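Local coordinates for protein glycerol dehydratase (Clostridium butyricum, PDB 1R9D) that converts glycerol to 3-hydroxypropionaldehyde without vitamin B12, as a lyase of the glycyl radical enzyme family, at residues 49-54 with 517-522; 317-322 with 369-374; 436-441 with 541-546; 559-564 with 607-612. All blocks are in the same frame, centred on the assembly; numbering follows the deposited sequence.

Four contacts, spread over one chain, differ in chemistry as they differ in place. Contacts 1 and 2 are buried, whereas contacts 3 and 4 are partly buried. Contact 1 sets helix 47-61 against the loop leading into helix 520-524, with carbon packing and an arginine whose charge is met elsewhere. Contact 2 joins two loops through a paired side-chain amide. In contact 3 a backbone bond carries the link between a turn and the start of strand 543-551. That strand is followed by helix 553-569, which packs in contact 4 on helix 607-624, chiefly through aliphatic groups. Contacts 1 and 4 lie about 50 Å apart, centre to centre.

Contact 1 of 4, residues 49-54 with 517-522; sequences LRRALA and APLPFL
R51 and P520 bring the two segments together, and most of the contact is van der Waals packing. CB of R51 lies 3.8 Å from CD of P520, while the pyrrolidine CG sits 4.1 Å from CB of A52, so the proline ring fits against two successive residues of helix 47-61. The CA distance of 6.2 Å between A52 and P520 confirms how near the backbones come here.

A second group of contacts runs along the arginine chain. Its CG is anti to the carbonyl carbon (chi1 -69°), and further bends at chi2 and chi3 fold the chain across the loop. CG then approaches the carbonyl oxygen O of P518 at 3.2 Å, and CD comes within 4.1 Å of CA of A517. No partner is found for this buried P518 oxygen anywhere in the model, so methylene groups of R51 cover it without satisfying it. At the tip, R51 and L519 run side by side in the same direction, NH2 standing 3.6 Å from the methyl CD2 of L519.

The charge is answered outside the two segments: NH1 of R51 forms a salt bridge with E88, and NH2 makes a weak hydrogen bond to the backbone oxygen of E277. L519 is the N-cap residue and P520 follows it, so the arrangement is that of a proline-started helix, 520-524, docking its first residue, P520, against the flank of helix 47-61.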
# COMPACT_ATOMS: atom_id res chain seq x y z
N LEU A 49 -6.33 -2.21 -9.74
CA LEU A 49 -6.83 -1.84 -11.06
C LEU A 49 -5.82 -2.26 -12.13
O LEU A 49 -6.20 -2.65 -13.23
CB LEU A 49 -7.09 -0.33 -11.10
CG LEU A 49 -8.34 0.18 -11.83
CD1 LEU A 49 -9.56 -0.68 -11.52
CD2 LEU A 49 -8.60 1.62 -11.41
N ARG A 50 -4.53 -2.19 -11.82
CA ARG A 50 -3.50 -2.62 -12.76
C ARG A 50 -3.68 -4.10 -13.06
O ARG A 50 -3.53 -4.54 -14.20
CB ARG A 50 -2.10 -2.38 -12.19
CG ARG A 50 -1.68 -0.92 -12.15
CD ARG A 50 -0.34 -0.73 -12.86
NE ARG A 50 0.78 -0.80 -11.94
CZ ARG A 50 2.06 -0.72 -12.29
NH1 ARG A 50 2.40 -0.58 -13.57
NH2 ARG A 50 2.99 -0.77 -11.36
N ARG A 51 -4.01 -4.87 -12.03
CA ARG A 51 -4.23 -6.30 -12.17
C ARG A 51 -5.47 -6.60 -13.02
O ARG A 51 -5.48 -7.53 -13.82
CB ARG A 51 -4.38 -6.96 -10.80
CG ARG A 51 -3.10 -6.99 -9.94
CD ARG A 51 -2.00 -7.82 -10.60
NE ARG A 51 -2.51 -9.11 -11.06
CZ ARG A 51 -1.77 -10.07 -11.59
NH1 ARG A 51 -0.46 -9.91 -11.73
NH2 ARG A 51 -2.34 -11.19 -12.01
N ALA A 52 -6.53 -5.81 -12.82
CA ALA A 52 -7.76 -6.00 -13.58
C ALA A 52 -7.56 -5.66 -15.05
O ALA A 52 -7.96 -6.41 -15.94
CB ALA A 52 -8.88 -5.15 -12.99
N LEU A 53 -6.93 -4.51 -15.31
CA LEU A 53 -6.67 -4.06 -16.68
C LEU A 53 -5.70 -4.98 -17.41
O LEU A 53 -5.76 -5.12 -18.63
CB LEU A 53 -6.13 -2.63 -16.66
CG LEU A 53 -7.13 -1.59 -16.14
CD1 LEU A 53 -6.42 -0.27 -15.87
CD2 LEU A 53 -8.25 -1.41 -17.16
N ALA A 54 -4.79 -5.61 -16.66
CA ALA A 54 -3.82 -6.53 -17.25
C ALA A 54 -4.54 -7.80 -17.67
O ALA A 54 -4.32 -8.32 -18.77
CB ALA A 54 -2.71 -6.85 -16.25
N ALA A 517 0.31 -7.86 -6.06
CA ALA A 517 -0.51 -8.75 -6.87
C ALA A 517 -1.86 -9.18 -6.30
O ALA A 517 -2.16 -10.37 -6.20
CB ALA A 517 0.32 -10.00 -7.26
N PRO A 518 -2.69 -8.21 -5.87
CA PRO A 518 -3.99 -8.61 -5.34
C PRO A 518 -4.77 -9.10 -6.57
O PRO A 518 -4.63 -8.51 -7.64
CB PRO A 518 -4.53 -7.31 -4.74
CG PRO A 518 -3.93 -6.26 -5.62
CD PRO A 518 -2.50 -6.75 -5.79
N LEU A 519 -5.56 -10.16 -6.42
CA LEU A 519 -6.28 -10.72 -7.57
C LEU A 519 -7.79 -10.48 -7.62
O LEU A 519 -8.55 -11.09 -6.87
CB LEU A 519 -6.01 -12.23 -7.64
CG LEU A 519 -4.53 -12.63 -7.65
CD1 LEU A 519 -4.42 -14.13 -7.89
CD2 LEU A 519 -3.77 -11.88 -8.73
N PRO A 520 -8.24 -9.61 -8.53
CA PRO A 520 -9.65 -9.25 -8.71
C PRO A 520 -10.56 -10.41 -9.13
O PRO A 520 -11.61 -10.64 -8.53
CB PRO A 520 -9.62 -8.17 -9.80
CG PRO A 520 -8.22 -7.65 -9.76
CD PRO A 520 -7.40 -8.88 -9.50
N PHE A 521 -10.16 -11.15 -10.17
CA PHE A 521 -10.99 -12.25 -10.66
C PHE A 521 -11.17 -13.38 -9.64
O PHE A 521 -12.29 -13.75 -9.31
CB PHE A 521 -10.41 -12.80 -11.97
CG PHE A 521 -11.27 -13.85 -12.61
CD1 PHE A 521 -10.89 -15.19 -12.59
CD2 PHE A 521 -12.48 -13.51 -13.21
CE1 PHE A 521 -11.70 -16.18 -13.16
CE2 PHE A 521 -13.30 -14.49 -13.78
CZ PHE A 521 -12.91 -15.83 -13.76
N LEU A 522 -10.06 -13.91 -9.15
CA LEU A 522 -10.12 -15.00 -8.18
C LEU A 522 -10.91 -14.60 -6.94
O LEU A 522 -11.76 -15.35 -6.45
CB LEU A 522 -8.70 -15.40 -7.77
CG LEU A 522 -8.61 -16.62 -6.84
CD1 LEU A 522 -8.98 -17.87 -7.62
CD2 LEU A 522 -7.21 -16.74 -6.26

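Contact 2 of 4, residues 317-322 with 369-374; sequences KLNDIN and VKLPQP
Two loops meet here, one following helix 304-317 and the other linking helix 357-369 to strand 375-380, the latter a strand of the mixed sheet that also contains 341-344 and 404-407. N319 joins them with both ends of its side-chain amide. Its OD1 accepts the backbone N-H of Q373 at 2.9 Å, with an N-H...O angle of 156°, and its ND2 donates to O of the same residue, Q373, at 2.7 Å. The first donor is somewhat tilted from the amide carbonyl plane of N319; in the second bond ND2 stands well above the carbonyl plane of Q373, 49° out of it. CG of N319 is anti to the carbonyl carbon (chi1 -78°), which carries the amide across to Q373.

Carbon atoms pack beside the amide. CB of L371 lies 3.3 Å from OD1 of N319, and CD of P372 is 3.4 Å from that same oxygen. On the other flank, the methyl CD1 of L318 reaches CB of P374 at 3.7 Å, the two side chains running at about a right angle to each other; a cis peptide precedes P374.

ND2 of N319 also donates to O of W315, and Q340 bonds both O of L318 and OE1 of Q373. The amide of N319 thus mimics a backbone peptide: one planar group satisfies both the N-H and the C=O of a buried residue, Q373, between loops that are not in a sheet.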
# COMPACT_ATOMS: atom_id res chain seq x y z
N LYS A 317 -8.75 -32.00 -20.35
CA LYS A 317 -8.42 -30.58 -20.30
C LYS A 317 -7.58 -30.26 -19.06
O LYS A 317 -6.66 -29.45 -19.11
CB LYS A 317 -9.69 -29.72 -20.28
CG LYS A 317 -10.53 -29.78 -21.56
CD LYS A 317 -9.71 -29.40 -22.79
CE LYS A 317 -9.14 -28.00 -22.69
NZ LYS A 317 -8.23 -27.68 -23.85
N LEU A 318 -7.88 -30.91 -17.94
CA LEU A 318 -7.13 -30.68 -16.71
C LEU A 318 -5.66 -31.10 -16.86
O LEU A 318 -4.82 -30.73 -16.05
CB LEU A 318 -7.79 -31.42 -15.54
CG LEU A 318 -9.12 -30.84 -15.05
CD1 LEU A 318 -9.90 -31.90 -14.30
CD2 LEU A 318 -8.87 -29.62 -14.18
N ASN A 319 -5.37 -31.88 -17.90
CA ASN A 319 -4.00 -32.33 -18.16
C ASN A 319 -3.32 -31.42 -19.17
O ASN A 319 -2.13 -31.58 -19.47
CB ASN A 319 -4.02 -33.77 -18.69
CG ASN A 319 -4.23 -34.80 -17.60
OD1 ASN A 319 -3.29 -35.19 -16.91
ND2 ASN A 319 -5.47 -35.24 -17.43
N ASP A 320 -4.06 -30.46 -19.69
CA ASP A 320 -3.52 -29.54 -20.69
C ASP A 320 -2.71 -28.41 -20.07
O ASP A 320 -1.80 -27.87 -20.70
CB ASP A 320 -4.66 -28.95 -21.52
CG ASP A 320 -4.19 -28.38 -22.84
OD1 ASP A 320 -4.90 -27.52 -23.41
OD2 ASP A 320 -3.10 -28.80 -23.30
N ILE A 321 -3.03 -28.07 -18.83
CA ILE A 321 -2.33 -27.00 -18.12
C ILE A 321 -0.97 -27.45 -17.59
O ILE A 321 -0.84 -28.56 -17.07
CB ILE A 321 -3.20 -26.48 -16.95
CG1 ILE A 321 -4.56 -26.03 -17.49
CG2 ILE A 321 -2.48 -25.35 -16.22
CD1 ILE A 321 -5.51 -25.49 -16.43
N ASN A 322 0.03 -26.59 -17.73
CA ASN A 322 1.37 -26.90 -17.23
C ASN A 322 1.98 -25.62 -16.66
O ASN A 322 1.45 -24.53 -16.88
CB ASN A 322 2.27 -27.46 -18.34
CG ASN A 322 3.36 -28.38 -17.80
OD1 ASN A 322 3.73 -28.31 -16.62
ND2 ASN A 322 3.88 -29.24 -18.66
N VAL A 369 -9.54 -42.16 -19.10
CA VAL A 369 -8.44 -41.28 -19.51
C VAL A 369 -7.04 -41.75 -19.10
O VAL A 369 -6.11 -41.68 -19.90
CB VAL A 369 -8.68 -39.86 -18.95
CG1 VAL A 369 -7.55 -38.93 -19.37
CG2 VAL A 369 -10.02 -39.34 -19.45
N LYS A 370 -6.90 -42.20 -17.86
CA LYS A 370 -5.62 -42.67 -17.34
C LYS A 370 -4.44 -41.70 -17.47
O LYS A 370 -3.34 -42.09 -17.87
CB LYS A 370 -5.26 -44.02 -17.98
CG LYS A 370 -6.29 -45.11 -17.72
CD LYS A 370 -5.83 -46.47 -18.24
CE LYS A 370 -6.89 -47.54 -17.98
NZ LYS A 370 -6.41 -48.90 -18.37
N LEU A 371 -4.66 -40.44 -17.12
CA LEU A 371 -3.61 -39.43 -17.16
C LEU A 371 -3.36 -39.00 -15.70
O LEU A 371 -4.14 -39.33 -14.82
CB LEU A 371 -4.06 -38.23 -18.01
CG LEU A 371 -4.06 -38.51 -19.52
CD1 LEU A 371 -4.58 -37.30 -20.29
CD2 LEU A 371 -2.65 -38.84 -19.97
N PRO A 372 -2.26 -38.26 -15.44
CA PRO A 372 -1.93 -37.81 -14.08
C PRO A 372 -2.98 -36.96 -13.38
O PRO A 372 -3.17 -37.07 -12.16
CB PRO A 372 -0.63 -37.04 -14.28
CG PRO A 372 -0.02 -37.71 -15.47
CD PRO A 372 -1.21 -37.88 -16.38
N GLN A 373 -3.65 -36.09 -14.14
CA GLN A 373 -4.67 -35.21 -13.59
C GLN A 373 -6.08 -35.63 -14.00
O GLN A 373 -6.27 -36.29 -15.03
CB GLN A 373 -4.41 -33.77 -14.04
CG GLN A 373 -3.13 -33.18 -13.50
CD GLN A 373 -3.23 -32.86 -12.02
OE1 GLN A 373 -3.94 -31.94 -11.63
NE2 GLN A 373 -2.53 -33.63 -11.20
N PRO A 374 -7.08 -35.28 -13.19
CA PRO A 374 -6.91 -34.54 -11.94
C PRO A 374 -6.49 -35.49 -10.82
O PRO A 374 -6.55 -36.71 -10.98
CB PRO A 374 -8.30 -33.96 -11.69
CG PRO A 374 -9.18 -35.07 -12.19
CD PRO A 374 -8.51 -35.45 -13.50

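Contact 3 of 4, residues 436-441 with 541-546; sequences PQKPGK and AEYNFS
K441 and Y543 meet where a type II turn, K438 to K441, comes against the start of strand 543-551. The backbone supplies the polar link: N of Y543 donates to O of K441 at 2.9 Å. With an N-H...O angle of 158° and a C=O...N angle of 166°, the donor lies nearly along the C=O axis. The same oxygen is 3.2 Å from N of E542. This bond comes at the start of the parallel pairing of strands 442-443 and 543-551, in which Y543 also has a backbone bond with E443.

Side-chain torsions decide what packs around this bond. Y543 has CG anti to the carbonyl carbon (chi1 -60°), which turns its ring toward the turn; CD1 comes 4.0 Å from CB of K441, and CE1 lies 4.3 Å from CG of K438. E542 takes a different first torsion, with CG anti to its backbone N, and bends at chi2. Its CG is thereby placed over the centre of the neighbouring Y543 ring, 3.7 Å above the plane, while its CB touches CB of K441 at 4.1 Å. K441 itself is extended beyond CG, so its ammonium group is carried well away from its backbone, and NZ stays 7.0 Å from OE1 of E542.

The polar tips find partners at and just after helix 422-426. D424 receives both a salt bridge from NZ of K441 and the hydroxyl OH of Y543, one carboxylate oxygen for each, and NZ of K438 pairs with D427. Two residues that touch through CB of K441 and the ring carbon CD1 of Y543 therefore converge again on one acid at their tips. Sharing D424 would be expected to fix the direction of both long side chains and to stabilise the charged form of the carboxylate.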
# COMPACT_ATOMS: atom_id res chain seq x y z
N PRO A 436 -7.08 -29.83 3.58
CA PRO A 436 -8.53 -29.60 3.62
C PRO A 436 -8.97 -28.14 3.79
O PRO A 436 -8.28 -27.34 4.42
CB PRO A 436 -9.00 -30.45 4.81
CG PRO A 436 -7.75 -31.02 5.44
CD PRO A 436 -6.58 -30.25 4.90
N GLN A 437 -10.13 -27.81 3.23
CA GLN A 437 -10.68 -26.46 3.36
C GLN A 437 -12.15 -26.43 2.95
O GLN A 437 -12.64 -27.34 2.29
CB GLN A 437 -9.91 -25.45 2.48
CG GLN A 437 -10.48 -25.29 1.05
CD GLN A 437 -9.90 -24.12 0.25
OE1 GLN A 437 -10.48 -23.70 -0.76
NE2 GLN A 437 -8.76 -23.59 0.69
N LYS A 438 -12.85 -25.38 3.38
CA LYS A 438 -14.24 -25.18 3.00
C LYS A 438 -14.12 -24.40 1.69
O LYS A 438 -13.66 -23.25 1.68
CB LYS A 438 -14.97 -24.33 4.05
CG LYS A 438 -16.25 -23.67 3.54
CD LYS A 438 -17.28 -24.67 3.04
CE LYS A 438 -18.54 -23.94 2.59
NZ LYS A 438 -19.63 -24.86 2.18
N PRO A 439 -14.50 -25.02 0.56
CA PRO A 439 -14.40 -24.31 -0.72
C PRO A 439 -15.25 -23.06 -0.78
O PRO A 439 -16.32 -22.99 -0.16
CB PRO A 439 -14.87 -25.36 -1.73
CG PRO A 439 -14.54 -26.67 -1.06
CD PRO A 439 -14.98 -26.40 0.37
N GLY A 440 -14.77 -22.06 -1.52
CA GLY A 440 -15.50 -20.82 -1.69
C GLY A 440 -15.54 -19.87 -0.51
O GLY A 440 -16.26 -18.87 -0.55
N LYS A 441 -14.77 -20.15 0.54
CA LYS A 441 -14.75 -19.30 1.72
C LYS A 441 -13.37 -19.18 2.36
O LYS A 441 -13.24 -18.53 3.40
CB LYS A 441 -15.71 -19.85 2.78
CG LYS A 441 -17.16 -19.94 2.37
CD LYS A 441 -18.02 -20.29 3.58
CE LYS A 441 -19.50 -20.27 3.25
NZ LYS A 441 -20.33 -20.58 4.45
N ALA A 541 -11.33 -13.27 2.61
CA ALA A 541 -11.93 -14.58 2.86
C ALA A 541 -12.50 -14.72 4.26
O ALA A 541 -12.04 -14.08 5.21
CB ALA A 541 -10.89 -15.68 2.61
N GLU A 542 -13.53 -15.55 4.39
CA GLU A 542 -14.16 -15.83 5.68
C GLU A 542 -13.15 -16.54 6.58
O GLU A 542 -13.04 -16.25 7.78
CB GLU A 542 -15.39 -16.72 5.48
CG GLU A 542 -15.99 -17.34 6.76
CD GLU A 542 -16.52 -16.30 7.74
OE1 GLU A 542 -16.90 -15.19 7.29
OE2 GLU A 542 -16.58 -16.60 8.96
N TYR A 543 -12.40 -17.47 5.99
CA TYR A 543 -11.40 -18.25 6.72
C TYR A 543 -10.00 -17.96 6.16
O TYR A 543 -9.81 -17.96 4.95
CB TYR A 543 -11.70 -19.75 6.59
CG TYR A 543 -13.05 -20.16 7.14
CD1 TYR A 543 -14.04 -20.69 6.31
CD2 TYR A 543 -13.34 -20.02 8.49
CE1 TYR A 543 -15.29 -21.07 6.82
CE2 TYR A 543 -14.58 -20.40 9.01
CZ TYR A 543 -15.55 -20.92 8.18
OH TYR A 543 -16.77 -21.29 8.71
N ASN A 544 -9.04 -17.72 7.05
CA ASN A 544 -7.66 -17.44 6.63
C ASN A 544 -6.64 -18.28 7.39
O ASN A 544 -6.71 -18.40 8.62
CB ASN A 544 -7.33 -15.96 6.85
CG ASN A 544 -7.97 -15.07 5.81
OD1 ASN A 544 -7.46 -14.92 4.70
ND2 ASN A 544 -9.10 -14.47 6.17
N PHE A 545 -5.70 -18.86 6.66
CA PHE A 545 -4.66 -19.69 7.26
C PHE A 545 -3.37 -19.56 6.46
O PHE A 545 -3.32 -18.88 5.44
CB PHE A 545 -5.05 -21.18 7.24
CG PHE A 545 -6.35 -21.49 7.93
CD1 PHE A 545 -7.49 -21.77 7.18
CD2 PHE A 545 -6.43 -21.50 9.32
CE1 PHE A 545 -8.70 -22.05 7.81
CE2 PHE A 545 -7.64 -21.78 9.95
CZ PHE A 545 -8.78 -22.05 9.20
N SER A 546 -2.32 -20.20 6.97
CA SER A 546 -1.01 -20.28 6.32
C SER A 546 -0.53 -21.69 6.69
O SER A 546 -0.62 -22.08 7.86
CB SER A 546 -0.05 -19.22 6.84
OG SER A 546 -0.38 -17.94 6.31

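Contact 4 of 4, residues 559-564 with 607-612; sequences SLVAVK and DEVDNL
V561 of helix 553-569 packs against helix 607-624 in a helix-helix contact: the axes of segments 559-564 and 607-612 approach to 8.8 Å, their N-to-C directions 123° apart. Both branches of this valine are used. Its CB faces CD1 of L612 at 3.6 Å and is also near CG2 of V609. From there CG1, held between the backbone N and the carbonyl carbon (chi1 78°), reaches CG2 of V609 at 3.7 Å. The other methyl, CG2, is anti to the backbone N and meets CG of E608 at 3.8 Å, the two side chains crossing at about a right angle; CD1 of L612 is equally near to it.

Beside V561, L560 lays CB 4.3 Å from CB of L612. On the more open side, NZ of K564 is 4.1 Å from OE2 of E608, too far for a salt bridge; K564 forms its salt bridge with D569. Opposite charges at that distance may still attract one another weakly. F487 and M488 of helix 484-516 touch L560 as well, so a third helix adjoins this pair. The tightest carbon approach is that of the L612 methyl CD1, which presses on CA of V561 at 3.4 Å.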
# COMPACT_ATOMS: atom_id res chain seq x y z
N SER A 559 15.57 -41.59 14.52
CA SER A 559 16.78 -40.96 15.03
C SER A 559 16.67 -40.69 16.53
O SER A 559 17.62 -40.92 17.29
CB SER A 559 17.07 -39.64 14.31
OG SER A 559 17.37 -39.85 12.94
N LEU A 560 15.52 -40.18 16.97
CA LEU A 560 15.34 -39.88 18.39
C LEU A 560 15.40 -41.13 19.26
O LEU A 560 16.03 -41.12 20.32
CB LEU A 560 14.02 -39.14 18.62
CG LEU A 560 13.97 -37.70 18.09
CD1 LEU A 560 12.59 -37.09 18.37
CD2 LEU A 560 15.05 -36.88 18.75
N VAL A 561 14.75 -42.22 18.83
CA VAL A 561 14.78 -43.43 19.64
C VAL A 561 16.17 -44.05 19.67
O VAL A 561 16.56 -44.68 20.66
CB VAL A 561 13.74 -44.48 19.16
CG1 VAL A 561 14.25 -45.22 17.93
CG2 VAL A 561 13.44 -45.47 20.30
N ALA A 562 16.93 -43.86 18.60
CA ALA A 562 18.29 -44.41 18.54
C ALA A 562 19.17 -43.66 19.53
O ALA A 562 19.96 -44.27 20.26
CB ALA A 562 18.85 -44.29 17.13
N VAL A 563 19.04 -42.33 19.56
CA VAL A 563 19.83 -41.51 20.47
C VAL A 563 19.49 -41.87 21.92
O VAL A 563 20.38 -42.09 22.75
CB VAL A 563 19.56 -40.00 20.24
CG1 VAL A 563 20.15 -39.17 21.36
CG2 VAL A 563 20.17 -39.58 18.91
N LYS A 564 18.20 -41.95 22.22
CA LYS A 564 17.74 -42.28 23.56
C LYS A 564 18.18 -43.65 24.06
O LYS A 564 18.63 -43.79 25.20
CB LYS A 564 16.21 -42.19 23.63
CG LYS A 564 15.64 -42.59 24.99
CD LYS A 564 14.12 -42.59 24.99
CE LYS A 564 13.57 -43.15 26.29
NZ LYS A 564 13.90 -44.60 26.47
N ASP A 607 5.60 -49.21 20.27
CA ASP A 607 5.35 -47.93 20.96
C ASP A 607 6.57 -47.09 21.30
O ASP A 607 6.52 -45.86 21.19
CB ASP A 607 4.55 -48.16 22.24
CG ASP A 607 3.10 -48.52 21.98
OD1 ASP A 607 2.57 -48.13 20.92
OD2 ASP A 607 2.49 -49.17 22.84
N GLU A 608 7.66 -47.73 21.71
CA GLU A 608 8.86 -46.99 22.09
C GLU A 608 9.32 -46.00 21.02
O GLU A 608 9.64 -44.85 21.33
CB GLU A 608 10.00 -47.97 22.42
CG GLU A 608 11.30 -47.28 22.80
CD GLU A 608 12.33 -48.24 23.35
OE1 GLU A 608 12.60 -49.26 22.68
OE2 GLU A 608 12.86 -47.97 24.45
N VAL A 609 9.35 -46.44 19.77
CA VAL A 609 9.77 -45.55 18.70
C VAL A 609 8.60 -44.76 18.13
O VAL A 609 8.73 -43.57 17.84
CB VAL A 609 10.51 -46.32 17.57
CG1 VAL A 609 9.65 -47.45 17.03
CG2 VAL A 609 10.91 -45.35 16.46
N ASP A 610 7.44 -45.40 17.99
CA ASP A 610 6.27 -44.70 17.45
C ASP A 610 5.94 -43.44 18.25
O ASP A 610 5.59 -42.41 17.67
CB ASP A 610 5.06 -45.64 17.41
CG ASP A 610 5.24 -46.79 16.43
OD1 ASP A 610 6.26 -46.81 15.71
OD2 ASP A 610 4.35 -47.67 16.38
N ASN A 611 6.04 -43.50 19.58
CA ASN A 611 5.75 -42.33 20.40
C ASN A 611 6.78 -41.21 20.25
O ASN A 611 6.48 -40.04 20.53
CB ASN A 611 5.59 -42.71 21.87
CG ASN A 611 4.33 -43.49 22.13
OD1 ASN A 611 3.30 -43.25 21.50
ND2 ASN A 611 4.39 -44.43 23.07
N LEU A 612 7.99 -41.55 19.83
CA LEU A 612 9.01 -40.54 19.63
C LEU A 612 8.82 -39.88 18.27
O LEU A 612 9.18 -38.73 18.07
CB LEU A 612 10.41 -41.15 19.77
CG LEU A 612 10.82 -41.37 21.23
CD1 LEU A 612 12.20 -42.02 21.30
CD2 LEU A 612 10.83 -40.03 21.96